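Local coordinates for transcriptional regulator AefR (Pseudomonas syringae pv. tomato, PDB 3CDL), which probably acts as a TetR-family transcriptional regulator that binds cis-regulatory DNA through a predicted helix-turn-helix motif, at residues B[89-94]-B[186-191]; B[132-137]-B[157-162]; B[146-151]-B[196-201]. One frame throughout, in Å; residues are numbered along the deposited sequence.

Contact 1: B[89-94]-B[186-191]; sequences LLWGKM and NVVESA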
ATOM      1  N   LEU B  89     -11.692  -1.626 -18.738  1.00 48.35           N
ATOM      2  CA  LEU B  89     -11.892  -1.473 -17.301  1.00 48.98           C
ATOM      3  C   LEU B  89     -10.590  -0.986 -16.685  1.00 48.69           C
ATOM      4  O   LEU B  89     -10.555  -0.040 -15.898  1.00 48.59           O
ATOM      5  CB  LEU B  89     -12.279  -2.813 -16.643  1.00 49.25           C
ATOM      6  CG  LEU B  89     -13.753  -3.232 -16.522  1.00 50.73           C
ATOM      7  CD1 LEU B  89     -14.231  -3.960 -17.769  1.00 50.97           C
ATOM      8  CD2 LEU B  89     -13.989  -4.109 -15.281  1.00 49.90           C
ATOM      9  N   LEU B  90      -9.514  -1.669 -17.048  1.00 48.60           N
ATOM     10  CA  LEU B  90      -8.207  -1.396 -16.488  1.00 48.14           C
ATOM     11  C   LEU B  90      -7.775   0.033 -16.814  1.00 47.96           C
ATOM     12  O   LEU B  90      -7.164   0.706 -15.977  1.00 48.60           O
ATOM     13  CB  LEU B  90      -7.213  -2.424 -17.016  1.00 47.62           C
ATOM     14  CG  LEU B  90      -6.962  -3.711 -16.225  1.00 48.09           C
ATOM     15  CD1 LEU B  90      -7.803  -3.867 -14.957  1.00 46.18           C
ATOM     16  CD2 LEU B  90      -6.999  -4.961 -17.131  1.00 46.68           C
ATOM     17  N   TRP B  91      -8.100   0.502 -18.011  1.00 47.11           N
ATOM     18  CA  TRP B  91      -7.802   1.877 -18.348  1.00 47.29           C
ATOM     19  C   TRP B  91      -8.578   2.888 -17.524  1.00 47.29           C
ATOM     20  O   TRP B  91      -7.994   3.863 -17.048  1.00 47.81           O
ATOM     21  CB  TRP B  91      -7.919   2.155 -19.847  1.00 47.38           C
ATOM     22  CG  TRP B  91      -6.623   1.916 -20.573  1.00 47.48           C
ATOM     23  CD1 TRP B  91      -6.385   0.958 -21.500  1.00 47.63           C
ATOM     24  CD2 TRP B  91      -5.375   2.617 -20.392  1.00 47.85           C
ATOM     25  NE1 TRP B  91      -5.088   1.033 -21.947  1.00 47.57           N
ATOM     26  CE2 TRP B  91      -4.443   2.036 -21.278  1.00 47.90           C
ATOM     27  CE3 TRP B  91      -4.961   3.680 -19.577  1.00 47.90           C
ATOM     28  CZ2 TRP B  91      -3.119   2.481 -21.379  1.00 47.71           C
ATOM     29  CZ3 TRP B  91      -3.639   4.124 -19.678  1.00 47.86           C
ATOM     30  CH2 TRP B  91      -2.736   3.518 -20.572  1.00 48.39           C
ATOM     31  N   GLY B  92      -9.880   2.669 -17.359  1.00 47.02           N
ATOM     32  CA  GLY B  92     -10.683   3.471 -16.420  1.00 46.70           C
ATOM     33  C   GLY B  92     -10.023   3.637 -15.048  1.00 46.87           C
ATOM     34  O   GLY B  92      -9.777   4.760 -14.597  1.00 46.54           O
ATOM     35  N   LYS B  93      -9.716   2.524 -14.388  1.00 46.64           N
ATOM     36  CA  LYS B  93      -9.022   2.581 -13.108  1.00 47.13           C
ATOM     37  C   LYS B  93      -7.634   3.236 -13.183  1.00 47.47           C
ATOM     38  O   LYS B  93      -7.225   3.885 -12.234  1.00 48.12           O
ATOM     39  CB  LYS B  93      -8.914   1.191 -12.484  1.00 46.95           C
ATOM     40  CG  LYS B  93      -8.434   1.155 -11.016  1.00 48.46           C
ATOM     41  CD  LYS B  93      -9.268   2.066 -10.097  1.00 52.39           C
ATOM     42  CE  LYS B  93      -9.314   1.614  -8.640  1.00 57.39           C
ATOM     43  NZ  LYS B  93      -7.989   1.165  -8.024  1.00 59.62           N
HETATM   44  N   MSE B  94      -6.913   3.078 -14.294  1.00 48.06           N
HETATM   45  CA  MSE B  94      -5.590   3.679 -14.420  1.00 48.69           C
HETATM   46  C   MSE B  94      -5.657   5.201 -14.611  1.00 48.65           C
HETATM   47  O   MSE B  94      -4.837   5.938 -14.078  1.00 48.36           O
HETATM   48  CB  MSE B  94      -4.797   3.018 -15.544  1.00 49.17           C
HETATM   49  CG  MSE B  94      -3.412   3.619 -15.793  1.00 51.27           C
HETATM   50 SE   MSE B  94      -2.194   3.535 -14.209  1.00 58.54          SE
HETATM   51  CE  MSE B  94      -1.930   1.603 -14.166  1.00 57.57           C
ATOM     52  N   ASN B 186       1.903  -0.426 -20.395  1.00 49.09           N
ATOM     53  CA  ASN B 186       2.786  -1.482 -19.946  1.00 49.56           C
ATOM     54  C   ASN B 186       2.185  -2.234 -18.763  1.00 49.32           C
ATOM     55  O   ASN B 186       2.067  -3.470 -18.786  1.00 49.20           O
ATOM     56  CB  ASN B 186       4.076  -0.859 -19.479  1.00 50.30           C
ATOM     57  CG  ASN B 186       5.253  -1.572 -19.993  1.00 53.65           C
ATOM     58  OD1 ASN B 186       5.612  -2.652 -19.484  1.00 55.93           O
ATOM     59  ND2 ASN B 186       5.885  -0.993 -21.031  1.00 54.00           N
ATOM     60  N   VAL B 187       1.821  -1.487 -17.716  1.00 48.67           N
ATOM     61  CA  VAL B 187       1.351  -2.137 -16.512  1.00 47.47           C
ATOM     62  C   VAL B 187      -0.042  -2.705 -16.760  1.00 47.49           C
ATOM     63  O   VAL B 187      -0.323  -3.853 -16.394  1.00 47.26           O
ATOM     64  CB  VAL B 187       1.535  -1.294 -15.175  1.00 47.44           C
ATOM     65  CG1 VAL B 187       2.856  -0.542 -15.156  1.00 45.35           C
ATOM     66  CG2 VAL B 187       0.399  -0.378 -14.922  1.00 46.78           C
ATOM     67  N   VAL B 188      -0.883  -1.952 -17.457  1.00 47.85           N
ATOM     68  CA  VAL B 188      -2.222  -2.451 -17.768  1.00 48.68           C
ATOM     69  C   VAL B 188      -2.142  -3.778 -18.532  1.00 48.99           C
ATOM     70  O   VAL B 188      -2.746  -4.782 -18.142  1.00 49.10           O
ATOM     71  CB  VAL B 188      -3.031  -1.457 -18.617  1.00 48.84           C
ATOM     72  CG1 VAL B 188      -4.343  -2.077 -19.028  1.00 49.03           C
ATOM     73  CG2 VAL B 188      -3.283  -0.186 -17.850  1.00 49.39           C
ATOM     74  N   GLU B 189      -1.371  -3.747 -19.616  1.00 49.27           N
ATOM     75  CA  GLU B 189      -1.194  -4.863 -20.528  1.00 49.09           C
ATOM     76  C   GLU B 189      -0.763  -6.143 -19.818  1.00 48.09           C
ATOM     77  O   GLU B 189      -1.437  -7.164 -19.980  1.00 47.56           O
ATOM     78  CB  GLU B 189      -0.178  -4.479 -21.596  1.00 49.66           C
ATOM     79  CG  GLU B 189      -0.505  -4.997 -22.964  1.00 53.31           C
ATOM     80  CD  GLU B 189      -1.270  -3.992 -23.803  1.00 55.97           C
ATOM     81  OE1 GLU B 189      -0.659  -2.998 -24.269  1.00 57.57           O
ATOM     82  OE2 GLU B 189      -2.479  -4.216 -24.025  1.00 58.00           O
ATOM     83  N   SER B 190       0.327  -6.103 -19.037  1.00 46.58           N
ATOM     84  CA  SER B 190       0.718  -7.303 -18.291  1.00 47.27           C
ATOM     85  C   SER B 190      -0.268  -7.711 -17.234  1.00 46.41           C
ATOM     86  O   SER B 190      -0.439  -8.900 -17.005  1.00 46.31           O
ATOM     87  CB  SER B 190       2.139  -7.281 -17.692  1.00 46.99           C
ATOM     88  OG  SER B 190       2.459  -5.998 -17.235  1.00 51.46           O
ATOM     89  N   ALA B 191      -0.929  -6.745 -16.603  1.00 46.82           N
ATOM     90  CA  ALA B 191      -1.974  -7.062 -15.622  1.00 46.70           C
ATOM     91  C   ALA B 191      -3.010  -7.908 -16.299  1.00 46.85           C
ATOM     92  O   ALA B 191      -3.257  -9.030 -15.851  1.00 47.40           O
ATOM     93  CB  ALA B 191      -2.585  -5.812 -15.033  1.00 46.56           C
TER
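V188 carries most of the packing of segment 186-191 on segment 89-94. Its CB points toward the opposing helix, and the two methyls divide the work. CG1, anti to the backbone N (chi1 174°), comes to 3.5 Å from CB of L90 and touches L90 CG more loosely; the two side chains pass flank to flank, pointing opposite ways, so the contact runs alongside and not tip to tip. CG2, anti to the carbonyl carbon, lies over one face of the W91 ring. It sits 4.3 Å from the centroid of the six-membered ring and 10° off the ring normal, a CH-pi contact nearly over the centre. The same CG2 also reaches 4.2 Å from CB of M94, one turn after L90. One branched residue is thus seated between three side chains of the other helix, and shape and dispersion carry the interface.

M94, modelled as selenomethionine, adds a second point of packing. Its CG is anti to the backbone N, and the chain then bends at both chi2 and chi3, which brings CE across the CG2 branch of V187 at about a right angle.

The axes of the two short segments approach to 10.1 Å and run roughly antiparallel, at 142°. L90 and V188 mark the nearest backbones, with their CA atoms 6.2 Å apart. On the side of helix 133-143, F134 packs against L90, while L163 and A167 of helix 152-167 pack against M94. Beyond V187 lies F154 of the second subunit, so the contact joins helix 82-97 to the inner pair of helices, 152-167 and 181-199, that face the partner chain in this all-helical domain.

Contact 2: B[132-137]-B[157-162]; sequences ETFSAW and TQMHAL
Two nearly parallel rings form the first shell: F134 and H160 make an offset stack, with centroids 3.9 Å apart and planes only 10° from parallel. The overlap is partial, CD1 of the phenyl lying over the rim of the imidazole while H160 NE2 lies over the rim of the phenyl. From the other side of the F134 plane comes M159, a selenomethionine, whose SE stands 4.1 Å from the ring centroid and approaches obliquely, a Met-aromatic contact. The bend at its chi3 carries CE onward to W137, where it meets CZ3 at 3.9 Å.

E132 reaches H160 tip to tip. OE1 lies 3.3 Å from H160 CE1, and the carboxylate plane is turned 67° from that of the imidazole.

The next shell fixes these groups. E132 OE2 accepts the backbone N-H of S135 at 2.8 Å with a fairly straight angle of 157°, which ties the carboxylate to the first turn of helix 133-143. A weak bond from H160 ND1 to A156 O, one turn earlier on helix 152-167, restrains the imidazole. W137 is held through NE1 by Q85 of helix 82-97, and K93 of that helix packs on both stacked rings.

With ND1 turned to a carbonyl and a carboxylate beside CE1, the imidazole would probably be polarised toward positive charge. The nearby lysine would work against this, and the exposure of E132 should soften the effect, so any shift in the ionisation of H160 is likely to be modest.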
ATOM      1  N   GLU B 132     -18.464  -3.203  -5.647  1.00 67.96           N
ATOM      2  CA  GLU B 132     -17.413  -2.499  -6.393  1.00 68.15           C
ATOM      3  C   GLU B 132     -17.213  -3.079  -7.803  1.00 67.83           C
ATOM      4  O   GLU B 132     -17.617  -4.216  -8.069  1.00 67.94           O
ATOM      5  CB  GLU B 132     -16.101  -2.440  -5.591  1.00 68.29           C
ATOM      6  CG  GLU B 132     -15.129  -3.604  -5.783  1.00 69.62           C
ATOM      7  CD  GLU B 132     -14.208  -3.417  -6.992  1.00 71.55           C
ATOM      8  OE1 GLU B 132     -13.838  -2.268  -7.328  1.00 72.09           O
ATOM      9  OE2 GLU B 132     -13.858  -4.432  -7.618  1.00 72.38           O
ATOM     10  N   THR B 133     -16.572  -2.297  -8.685  1.00 67.31           N
ATOM     11  CA  THR B 133     -16.649  -2.494 -10.155  1.00 66.43           C
ATOM     12  C   THR B 133     -16.029  -3.775 -10.702  1.00 65.24           C
ATOM     13  O   THR B 133     -16.708  -4.533 -11.410  1.00 65.43           O
ATOM     14  CB  THR B 133     -16.014  -1.322 -10.946  1.00 66.57           C
ATOM     15  OG1 THR B 133     -16.155  -0.107 -10.211  1.00 67.31           O
ATOM     16  CG2 THR B 133     -16.682  -1.176 -12.323  1.00 67.20           C
ATOM     17  N   PHE B 134     -14.742  -3.980 -10.404  1.00 63.49           N
ATOM     18  CA  PHE B 134     -13.972  -5.130 -10.902  1.00 62.29           C
ATOM     19  C   PHE B 134     -14.639  -6.419 -10.429  1.00 61.58           C
ATOM     20  O   PHE B 134     -14.791  -7.374 -11.197  1.00 62.00           O
ATOM     21  CB  PHE B 134     -12.497  -5.056 -10.445  1.00 61.85           C
ATOM     22  CG  PHE B 134     -11.677  -3.962 -11.134  1.00 61.73           C
ATOM     23  CD1 PHE B 134     -10.288  -3.936 -11.007  1.00 60.77           C
ATOM     24  CD2 PHE B 134     -12.290  -2.974 -11.923  1.00 61.41           C
ATOM     25  CE1 PHE B 134      -9.524  -2.944 -11.633  1.00 60.60           C
ATOM     26  CE2 PHE B 134     -11.531  -1.976 -12.557  1.00 60.67           C
ATOM     27  CZ  PHE B 134     -10.151  -1.968 -12.418  1.00 60.65           C
ATOM     28  N   SER B 135     -15.073  -6.401  -9.171  1.00 60.31           N
ATOM     29  CA  SER B 135     -15.819  -7.478  -8.560  1.00 59.03           C
ATOM     30  C   SER B 135     -17.097  -7.801  -9.329  1.00 58.11           C
ATOM     31  O   SER B 135     -17.334  -8.945  -9.703  1.00 58.30           O
ATOM     32  CB  SER B 135     -16.154  -7.077  -7.132  1.00 59.13           C
ATOM     33  OG  SER B 135     -16.368  -8.217  -6.336  1.00 60.37           O
ATOM     34  N   ALA B 136     -17.919  -6.788  -9.573  1.00 56.92           N
ATOM     35  CA  ALA B 136     -19.208  -6.985 -10.220  1.00 55.68           C
ATOM     36  C   ALA B 136     -19.038  -7.702 -11.561  1.00 54.98           C
ATOM     37  O   ALA B 136     -19.795  -8.619 -11.896  1.00 55.14           O
ATOM     38  CB  ALA B 136     -19.909  -5.642 -10.401  1.00 55.53           C
ATOM     39  N   TRP B 137     -18.019  -7.285 -12.304  1.00 53.99           N
ATOM     40  CA  TRP B 137     -17.697  -7.829 -13.614  1.00 52.84           C
ATOM     41  C   TRP B 137     -17.248  -9.284 -13.528  1.00 52.52           C
ATOM     42  O   TRP B 137     -17.794 -10.138 -14.232  1.00 52.43           O
ATOM     43  CB  TRP B 137     -16.599  -6.975 -14.247  1.00 52.68           C
ATOM     44  CG  TRP B 137     -16.289  -7.285 -15.682  1.00 52.46           C
ATOM     45  CD1 TRP B 137     -16.936  -6.805 -16.797  1.00 51.96           C
ATOM     46  CD2 TRP B 137     -15.232  -8.121 -16.162  1.00 51.36           C
ATOM     47  NE1 TRP B 137     -16.346  -7.304 -17.934  1.00 52.26           N
ATOM     48  CE2 TRP B 137     -15.293  -8.107 -17.570  1.00 51.43           C
ATOM     49  CE3 TRP B 137     -14.237  -8.881 -15.534  1.00 51.17           C
ATOM     50  CZ2 TRP B 137     -14.406  -8.832 -18.359  1.00 51.66           C
ATOM     51  CZ3 TRP B 137     -13.349  -9.594 -16.321  1.00 51.83           C
ATOM     52  CH2 TRP B 137     -13.443  -9.568 -17.718  1.00 51.70           C
ATOM     53  N   THR B 157      -8.969  -8.083  -6.093  1.00 44.98           N
ATOM     54  CA  THR B 157      -7.841  -7.578  -5.299  1.00 44.56           C
ATOM     55  C   THR B 157      -6.509  -7.708  -6.037  1.00 44.28           C
ATOM     56  O   THR B 157      -5.737  -6.765  -6.100  1.00 44.24           O
ATOM     57  CB  THR B 157      -7.828  -8.248  -3.912  1.00 44.85           C
ATOM     58  OG1 THR B 157      -9.116  -8.047  -3.317  1.00 42.84           O
ATOM     59  CG2 THR B 157      -6.707  -7.664  -2.999  1.00 43.86           C
ATOM     60  N   GLN B 158      -6.280  -8.878  -6.611  1.00 44.79           N
ATOM     61  CA  GLN B 158      -5.127  -9.158  -7.454  1.00 44.45           C
ATOM     62  C   GLN B 158      -5.147  -8.228  -8.655  1.00 45.66           C
ATOM     63  O   GLN B 158      -4.141  -7.559  -8.964  1.00 45.49           O
ATOM     64  CB  GLN B 158      -5.182 -10.616  -7.916  1.00 44.21           C
ATOM     65  CG  GLN B 158      -5.150 -11.635  -6.774  1.00 41.45           C
ATOM     66  CD  GLN B 158      -5.245 -13.051  -7.277  1.00 42.44           C
ATOM     67  OE1 GLN B 158      -4.331 -13.827  -7.083  1.00 46.12           O
ATOM     68  NE2 GLN B 158      -6.345 -13.394  -7.950  1.00 40.74           N
HETATM   69  N   MSE B 159      -6.314  -8.139  -9.296  1.00 46.15           N
HETATM   70  CA  MSE B 159      -6.520  -7.246 -10.432  0.50 46.88           C
HETATM   71  C   MSE B 159      -6.031  -5.840 -10.076  1.00 47.09           C
HETATM   72  O   MSE B 159      -5.227  -5.255 -10.774  1.00 47.57           O
HETATM   73  CB  MSE B 159      -8.011  -7.215 -10.803  0.50 46.79           C
HETATM   74  CG  MSE B 159      -8.306  -7.313 -12.294  0.50 47.53           C
HETATM   75 SE   MSE B 159     -10.160  -6.883 -12.784  0.40 47.17          SE
HETATM   76  CE  MSE B 159     -10.577  -8.438 -13.844  0.50 47.60           C
ATOM     77  N   HIS B 160      -6.560  -5.316  -8.966  1.00 47.70           N
ATOM     78  CA  HIS B 160      -6.255  -3.983  -8.465  1.00 48.18           C
ATOM     79  C   HIS B 160      -4.808  -3.795  -8.051  1.00 48.49           C
ATOM     80  O   HIS B 160      -4.215  -2.747  -8.350  1.00 48.09           O
ATOM     81  CB  HIS B 160      -7.187  -3.617  -7.316  1.00 48.21           C
ATOM     82  CG  HIS B 160      -8.472  -3.015  -7.778  1.00 49.98           C
ATOM     83  ND1 HIS B 160      -9.690  -3.658  -7.651  1.00 50.39           N
ATOM     84  CD2 HIS B 160      -8.733  -1.831  -8.387  1.00 52.23           C
ATOM     85  CE1 HIS B 160     -10.649  -2.887  -8.142  1.00 51.40           C
ATOM     86  NE2 HIS B 160     -10.096  -1.778  -8.608  1.00 53.80           N
ATOM     87  N   ALA B 161      -4.265  -4.814  -7.373  1.00 48.34           N
ATOM     88  CA  ALA B 161      -2.857  -4.901  -6.976  1.00 48.12           C
ATOM     89  C   ALA B 161      -1.890  -4.792  -8.141  1.00 47.94           C
ATOM     90  O   ALA B 161      -0.825  -4.208  -8.026  1.00 48.59           O
ATOM     91  CB  ALA B 161      -2.602  -6.241  -6.240  1.00 48.47           C
ATOM     92  N   LEU B 162      -2.245  -5.383  -9.264  1.00 47.83           N
ATOM     93  CA  LEU B 162      -1.362  -5.349 -10.428  1.00 47.64           C
ATOM     94  C   LEU B 162      -1.183  -3.934 -10.986  1.00 47.16           C
ATOM     95  O   LEU B 162      -0.190  -3.681 -11.622  1.00 47.65           O
ATOM     96  CB  LEU B 162      -1.850  -6.332 -11.503  1.00 47.30           C
ATOM     97  CG  LEU B 162      -1.227  -7.753 -11.602  1.00 47.73           C
ATOM     98  CD1 LEU B 162      -0.050  -8.021 -10.641  1.00 43.42           C
ATOM     99  CD2 LEU B 162      -2.269  -8.907 -11.586  1.00 44.63           C
TER

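Contact 3: B[146-151]-B[196-201]; sequences RLKPVD and LGWYEI
Backbone bonding comes first. L147 and E200 form a single antiparallel bridge, a non-hydrogen-bonded pair flanked by two bonds. I201 N donates to R146 O at 2.9 Å, from above the carbonyl plane, and K148 N donates to Y199 O at 2.8 Å, within it. The CA-H groups of E200 and L147 add contacts to the same two oxygens.

The charged interaction belongs to K148. Its chain bends at chi3 (-36°) so that NZ bonds W198 O at 2.7 Å, nearly along the C=O axis (177°). NZ also stands 4.2 Å from the centroid of the W198 six-membered ring, 6° off the normal, a cation-pi contact. The ammonium group thus serves a carbonyl in the last turn of the helix, whose partial negative charge would favour it.

Apolar packing completes the join. V150 CG1 touches Y199 CE1 at 3.4 Å, coming obliquely to the ring, the two side chains lying roughly perpendicular, and K148 CG meets the ring edge. L147 CD2 lies 3.8 Å from both L196 CD2 and Y199 CB.

The loop between helices 133-143 and 152-167 is thereby fastened to the C-terminal end of helix 181-199. L147 faces I138 and A141 of helix 133-143, R146 reaches V80 O before helix 82-97, and the ring of Y199 extends toward helix 152-167, where its OH is probably hydrogen-bonded to Q158.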
ATOM      1  N   ARG B 146     -17.087 -17.859 -18.480  1.00 47.83           N
ATOM      2  CA  ARG B 146     -15.896 -17.396 -19.203  1.00 47.29           C
ATOM      3  C   ARG B 146     -14.707 -17.185 -18.293  1.00 47.07           C
ATOM      4  O   ARG B 146     -13.562 -17.061 -18.749  1.00 46.72           O
ATOM      5  CB  ARG B 146     -16.189 -16.125 -19.993  1.00 47.43           C
ATOM      6  CG  ARG B 146     -16.868 -16.423 -21.342  1.00 48.22           C
ATOM      7  CD  ARG B 146     -16.344 -15.511 -22.436  1.00 48.38           C
ATOM      8  NE  ARG B 146     -17.159 -14.302 -22.538  1.00 49.71           N
ATOM      9  CZ  ARG B 146     -16.892 -13.259 -23.324  1.00 50.59           C
ATOM     10  NH1 ARG B 146     -17.729 -12.218 -23.331  1.00 50.57           N
ATOM     11  NH2 ARG B 146     -15.797 -13.244 -24.090  1.00 49.47           N
ATOM     12  N   LEU B 147     -14.990 -17.133 -17.001  1.00 46.98           N
ATOM     13  CA  LEU B 147     -13.955 -17.006 -15.996  1.00 47.11           C
ATOM     14  C   LEU B 147     -14.065 -18.167 -15.034  1.00 47.42           C
ATOM     15  O   LEU B 147     -15.123 -18.772 -14.890  1.00 47.68           O
ATOM     16  CB  LEU B 147     -14.055 -15.686 -15.241  1.00 46.93           C
ATOM     17  CG  LEU B 147     -13.427 -14.403 -15.774  1.00 45.84           C
ATOM     18  CD1 LEU B 147     -13.430 -13.408 -14.638  1.00 41.62           C
ATOM     19  CD2 LEU B 147     -11.992 -14.593 -16.344  1.00 45.83           C
ATOM     20  N   LYS B 148     -12.948 -18.483 -14.400  1.00 47.52           N
ATOM     21  CA  LYS B 148     -12.840 -19.667 -13.583  1.00 47.92           C
ATOM     22  C   LYS B 148     -13.401 -19.359 -12.193  1.00 48.06           C
ATOM     23  O   LYS B 148     -13.313 -18.222 -11.729  1.00 48.70           O
ATOM     24  CB  LYS B 148     -11.376 -20.141 -13.646  1.00 47.82           C
ATOM     25  CG  LYS B 148     -10.663 -20.588 -12.388  1.00 48.85           C
ATOM     26  CD  LYS B 148      -9.175 -20.894 -12.707  1.00 48.28           C
ATOM     27  CE  LYS B 148      -8.971 -21.543 -14.112  1.00 50.43           C
ATOM     28  NZ  LYS B 148      -7.523 -21.523 -14.564  1.00 51.11           N
ATOM     29  N   PRO B 149     -14.053 -20.338 -11.551  1.00 48.30           N
ATOM     30  CA  PRO B 149     -14.586 -20.119 -10.200  1.00 48.55           C
ATOM     31  C   PRO B 149     -13.540 -19.660  -9.176  1.00 48.92           C
ATOM     32  O   PRO B 149     -12.543 -20.339  -8.949  1.00 49.87           O
ATOM     33  CB  PRO B 149     -15.126 -21.495  -9.814  1.00 48.69           C
ATOM     34  CG  PRO B 149     -14.453 -22.450 -10.758  1.00 48.55           C
ATOM     35  CD  PRO B 149     -14.356 -21.691 -12.031  1.00 48.16           C
ATOM     36  N   VAL B 150     -13.758 -18.488  -8.595  1.00 48.51           N
ATOM     37  CA  VAL B 150     -12.977 -17.998  -7.472  1.00 47.71           C
ATOM     38  C   VAL B 150     -13.869 -16.946  -6.819  1.00 47.14           C
ATOM     39  O   VAL B 150     -14.809 -16.495  -7.457  1.00 46.79           O
ATOM     40  CB  VAL B 150     -11.568 -17.430  -7.930  1.00 48.18           C
ATOM     41  CG1 VAL B 150     -11.705 -16.322  -8.987  1.00 47.80           C
ATOM     42  CG2 VAL B 150     -10.752 -16.967  -6.746  1.00 46.67           C
ATOM     43  N   ASP B 151     -13.591 -16.572  -5.567  1.00 46.57           N
ATOM     44  CA  ASP B 151     -14.288 -15.469  -4.904  1.00 45.95           C
ATOM     45  C   ASP B 151     -14.026 -14.189  -5.673  1.00 45.24           C
ATOM     46  O   ASP B 151     -12.885 -13.759  -5.759  1.00 45.47           O
ATOM     47  CB  ASP B 151     -13.776 -15.299  -3.472  1.00 46.34           C
ATOM     48  CG  ASP B 151     -14.593 -14.283  -2.665  1.00 47.46           C
ATOM     49  OD1 ASP B 151     -15.739 -14.621  -2.251  1.00 48.15           O
ATOM     50  OD2 ASP B 151     -14.084 -13.159  -2.426  1.00 46.30           O
ATOM     51  N   LEU B 196      -5.933 -12.625 -17.199  1.00 46.46           N
ATOM     52  CA  LEU B 196      -6.749 -13.473 -18.063  1.00 47.24           C
ATOM     53  C   LEU B 196      -6.070 -14.794 -18.347  1.00 47.85           C
ATOM     54  O   LEU B 196      -6.750 -15.830 -18.445  1.00 47.72           O
ATOM     55  CB  LEU B 196      -7.143 -12.759 -19.361  1.00 47.29           C
ATOM     56  CG  LEU B 196      -8.402 -11.919 -19.190  1.00 46.16           C
ATOM     57  CD1 LEU B 196      -8.804 -11.322 -20.504  1.00 44.99           C
ATOM     58  CD2 LEU B 196      -9.531 -12.776 -18.626  1.00 44.21           C
ATOM     59  N   GLY B 197      -4.731 -14.736 -18.455  1.00 48.18           N
ATOM     60  CA  GLY B 197      -3.874 -15.915 -18.546  1.00 48.42           C
ATOM     61  C   GLY B 197      -4.299 -17.015 -17.586  1.00 49.02           C
ATOM     62  O   GLY B 197      -4.439 -18.178 -17.985  1.00 49.61           O
ATOM     63  N   TRP B 198      -4.526 -16.642 -16.320  1.00 49.03           N
ATOM     64  CA  TRP B 198      -4.860 -17.603 -15.261  1.00 48.21           C
ATOM     65  C   TRP B 198      -6.350 -17.874 -15.129  1.00 47.71           C
ATOM     66  O   TRP B 198      -6.760 -19.014 -14.972  1.00 47.62           O
ATOM     67  CB  TRP B 198      -4.267 -17.174 -13.902  1.00 47.85           C
ATOM     68  CG  TRP B 198      -4.678 -18.099 -12.786  1.00 47.43           C
ATOM     69  CD1 TRP B 198      -5.504 -17.796 -11.751  1.00 48.21           C
ATOM     70  CD2 TRP B 198      -4.319 -19.486 -12.619  1.00 48.20           C
ATOM     71  NE1 TRP B 198      -5.684 -18.895 -10.941  1.00 49.38           N
ATOM     72  CE2 TRP B 198      -4.969 -19.948 -11.450  1.00 49.66           C
ATOM     73  CE3 TRP B 198      -3.525 -20.386 -13.350  1.00 48.76           C
ATOM     74  CZ2 TRP B 198      -4.840 -21.273 -10.984  1.00 47.95           C
ATOM     75  CZ3 TRP B 198      -3.399 -21.708 -12.884  1.00 48.28           C
ATOM     76  CH2 TRP B 198      -4.051 -22.130 -11.710  1.00 47.68           C
ATOM     77  N   TYR B 199      -7.166 -16.837 -15.199  1.00 48.48           N
ATOM     78  CA  TYR B 199      -8.595 -16.989 -14.909  1.00 49.10           C
ATOM     79  C   TYR B 199      -9.533 -17.316 -16.066  1.00 50.10           C
ATOM     80  O   TYR B 199     -10.614 -17.907 -15.857  1.00 50.21           O
ATOM     81  CB  TYR B 199      -9.110 -15.778 -14.173  1.00 48.39           C
ATOM     82  CG  TYR B 199      -8.677 -15.764 -12.737  1.00 48.57           C
ATOM     83  CD1 TYR B 199      -9.115 -16.737 -11.836  1.00 46.81           C
ATOM     84  CD2 TYR B 199      -7.834 -14.768 -12.270  1.00 49.12           C
ATOM     85  CE1 TYR B 199      -8.711 -16.702 -10.515  1.00 47.24           C
ATOM     86  CE2 TYR B 199      -7.438 -14.725 -10.949  1.00 47.59           C
ATOM     87  CZ  TYR B 199      -7.860 -15.681 -10.084  1.00 46.98           C
ATOM     88  OH  TYR B 199      -7.428 -15.598  -8.784  1.00 47.19           O
ATOM     89  N   GLU B 200      -9.141 -16.950 -17.279  1.00 51.10           N
ATOM     90  CA  GLU B 200     -10.012 -17.210 -18.412  1.00 52.66           C
ATOM     91  C   GLU B 200     -10.213 -18.711 -18.712  1.00 53.85           C
ATOM     92  O   GLU B 200      -9.242 -19.474 -18.798  1.00 54.05           O
ATOM     93  CB  GLU B 200      -9.518 -16.479 -19.649  1.00 52.19           C
ATOM     94  CG  GLU B 200     -10.492 -16.542 -20.792  1.00 52.65           C
ATOM     95  CD  GLU B 200     -10.155 -15.581 -21.918  1.00 54.48           C
ATOM     96  OE1 GLU B 200      -9.044 -14.994 -21.891  1.00 53.50           O
ATOM     97  OE2 GLU B 200     -11.007 -15.418 -22.832  1.00 55.03           O
ATOM     98  N   ILE B 201     -11.481 -19.119 -18.831  1.00 55.14           N
ATOM     99  CA  ILE B 201     -11.837 -20.356 -19.525  1.00 56.33           C
ATOM    100  C   ILE B 201     -11.987 -20.004 -21.015  1.00 57.38           C
ATOM    101  O   ILE B 201     -12.909 -19.260 -21.394  1.00 57.35           O
ATOM    102  CB  ILE B 201     -13.157 -20.962 -19.006  1.00 56.34           C
ATOM    103  CG1 ILE B 201     -13.188 -20.979 -17.476  1.00 56.61           C
ATOM    104  CG2 ILE B 201     -13.371 -22.368 -19.587  1.00 56.22           C
ATOM    105  CD1 ILE B 201     -14.583 -21.159 -16.909  1.00 57.38           C
TER

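All three contacts fall within the AefR-like C-terminal region, apart from the predicted helix-turn-helix at residues 31-50. Contact 2 is nested along the chain inside contact 1; their centres are about 11 Å apart, and they touch where L90 CD1 comes within 3.9 Å of F134 CE1. Contacts 2 and 3 meet through a probable hydrogen bond, Q158 NE2 to Y199 OH at 2.6 Å. Contacts 1 and 3 share helix 181-199 but do not touch, their centres lying about 17 Å apart. Each contact also reaches the second subunit, consistent with the helical dimer interface familiar from TetR regulators.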